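Local structure of polymeric immunoglobulin receptor (Mus musculus, 4NOF) at residues A[61-66]-A[78-83]. The protein is the receptor that binds polymeric immunoglobulins and carries them across mucosal epithelia, its released extracellular part being the secretory component. Numbering follows the deposited sequence. Where two conformers were deposited one is given.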
# COMPACT_ATOMS: atom_id res chain seq x y z
N ILE A 61 8.76 -6.81 7.42
CA ILE A 61 10.16 -6.64 7.05
C ILE A 61 10.64 -7.88 6.28
O ILE A 61 10.22 -9.01 6.57
CB ILE A 61 11.07 -6.31 8.25
CG1 ILE A 61 12.43 -5.84 7.72
CG2 ILE A 61 11.13 -7.49 9.18
CD1 ILE A 61 13.35 -5.18 8.72
N GLY A 62 11.43 -7.62 5.26
CA GLY A 62 11.89 -8.67 4.34
C GLY A 62 10.88 -9.08 3.27
O GLY A 62 11.21 -9.87 2.39
N ARG A 63 9.66 -8.56 3.37
CA ARG A 63 8.56 -8.90 2.44
C ARG A 63 8.02 -7.71 1.68
O ARG A 63 7.32 -7.90 0.69
CB ARG A 63 7.35 -9.51 3.17
CG ARG A 63 7.64 -10.67 4.06
CD ARG A 63 6.36 -11.39 4.47
NE ARG A 63 5.46 -10.69 5.37
CZ ARG A 63 4.17 -10.44 5.10
NH1 ARG A 63 3.65 -10.79 3.93
NH2 ARG A 63 3.39 -9.83 5.99
N ALA A 64 8.26 -6.49 2.16
CA ALA A 64 7.72 -5.30 1.56
C ALA A 64 8.85 -4.45 1.00
O ALA A 64 9.89 -4.27 1.63
CB ALA A 64 6.90 -4.50 2.57
N LYS A 65 8.65 -3.92 -0.20
CA LYS A 65 9.62 -3.02 -0.79
C LYS A 65 8.87 -1.92 -1.51
O LYS A 65 7.83 -2.16 -2.17
CB LYS A 65 10.52 -3.78 -1.76
CG LYS A 65 11.38 -4.86 -1.11
CD LYS A 65 12.44 -4.27 -0.18
CE LYS A 65 13.32 -5.34 0.47
NZ LYS A 65 12.56 -6.41 1.19
N LEU A 66 9.37 -0.70 -1.34
CA LEU A 66 8.76 0.49 -1.91
C LEU A 66 9.73 1.06 -2.94
O LEU A 66 10.90 1.28 -2.62
CB LEU A 66 8.49 1.52 -0.83
CG LEU A 66 7.61 2.71 -1.18
CD1 LEU A 66 6.94 3.34 0.05
CD2 LEU A 66 8.43 3.80 -1.88
N VAL A 78 4.48 -0.56 -4.07
CA VAL A 78 4.88 -1.41 -2.95
C VAL A 78 4.65 -2.86 -3.28
O VAL A 78 3.52 -3.27 -3.57
CB VAL A 78 4.13 -1.05 -1.65
CG1 VAL A 78 4.57 -1.96 -0.53
CG2 VAL A 78 4.38 0.42 -1.29
N ASN A 79 5.72 -3.65 -3.31
CA ASN A 79 5.58 -5.07 -3.51
C ASN A 79 5.52 -5.71 -2.16
O ASN A 79 6.35 -5.43 -1.32
CB ASN A 79 6.73 -5.68 -4.32
CG ASN A 79 6.47 -7.15 -4.64
OD1 ASN A 79 6.96 -8.01 -3.95
ND2 ASN A 79 5.62 -7.42 -5.62
N ILE A 80 4.52 -6.56 -1.95
CA ILE A 80 4.48 -7.39 -0.76
C ILE A 80 4.53 -8.84 -1.17
O ILE A 80 3.67 -9.30 -1.93
CB ILE A 80 3.23 -7.12 0.11
CG1 ILE A 80 3.11 -5.65 0.50
CG2 ILE A 80 3.26 -7.97 1.37
CD1 ILE A 80 1.77 -5.29 1.03
N SER A 81 5.54 -9.54 -0.68
CA SER A 81 5.70 -10.96 -1.01
C SER A 81 5.27 -11.90 0.13
O SER A 81 5.03 -11.48 1.25
CB SER A 81 7.15 -11.23 -1.38
OG SER A 81 8.00 -10.96 -0.29
N HIS A 82 5.18 -13.19 -0.19
CA HIS A 82 4.84 -14.21 0.79
C HIS A 82 3.56 -13.86 1.53
O HIS A 82 3.49 -13.87 2.76
CB HIS A 82 6.00 -14.41 1.78
CG HIS A 82 7.27 -14.83 1.12
ND1 HIS A 82 8.41 -14.05 1.12
CD2 HIS A 82 7.56 -15.92 0.37
CE1 HIS A 82 9.36 -14.66 0.42
NE2 HIS A 82 8.87 -15.79 -0.05
N LEU A 83 2.52 -13.53 0.77
CA LEU A 83 1.27 -13.09 1.37
C LEU A 83 0.67 -14.10 2.34
O LEU A 83 0.70 -15.31 2.08
CB LEU A 83 0.26 -12.79 0.29
CG LEU A 83 0.59 -11.54 -0.54
CD1 LEU A 83 -0.23 -11.50 -1.81
CD2 LEU A 83 0.35 -10.29 0.29
O HOH W 1 8.59 -7.78 -1.79
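Arg-63 to Leu-66 pair antiparallel with Val-78 to Ser-81 in the D-E hairpin of a V-set immunoglobulin domain, and the contact illustrates how such a hairpin is tied off where its regular pairing ends. Strand 64-67 is an outer strand of the three-stranded sheet, and 75-80 lies between it and 21-26. Lys-65 and Asn-79 form the hydrogen-bonded pair: Lys-65 N gives to Asn-79 O at 3.0 Å and Asn-79 N to Lys-65 O at 2.8 Å. On the face of Ala-64, Leu-66, Val-78 and Ile-80, Leu-66 CG, anti to its own backbone N (chi1 -168°), meets Val-78 CG2 at 4.0 Å. Ala-64 and Val-78 also touch Ile-50 of the facing sheet, closing this side into the sandwich core.

Beyond the strands, Arg-63 holds Ser-81 twice, through its carbonyl and through its guanidinium. The side chain bends at chi3 (-69°), which sets NE; further out, Arg-63 NH1 gives a bond of 3.1 Å to Ser-81 O, which lies near the guanidinium plane. The same NH1 forms a salt bridge with Asp-87, the arginine-aspartate pair characteristic of V-set domains, while NH2 bonds to Ser-59 O. An alanine here would probably leave Asp-87 without its cationic mate and Ser-81 O without this donor, so that this end of the hairpin would rest on the bonds to the Arg-63 carbonyl.

On the other face, Asn-79 ND2 turns to Thr-22 and Asn-20, while a water bridges Asn-79 OD1 and Arg-63 O. That carbonyl is the focal acceptor: Ser-81 N approaches in its plane at 2.8 Å, and Ser-81 OG, tilted 20° from that plane, adds a longer bond to Arg-63 O of 3.3 Å.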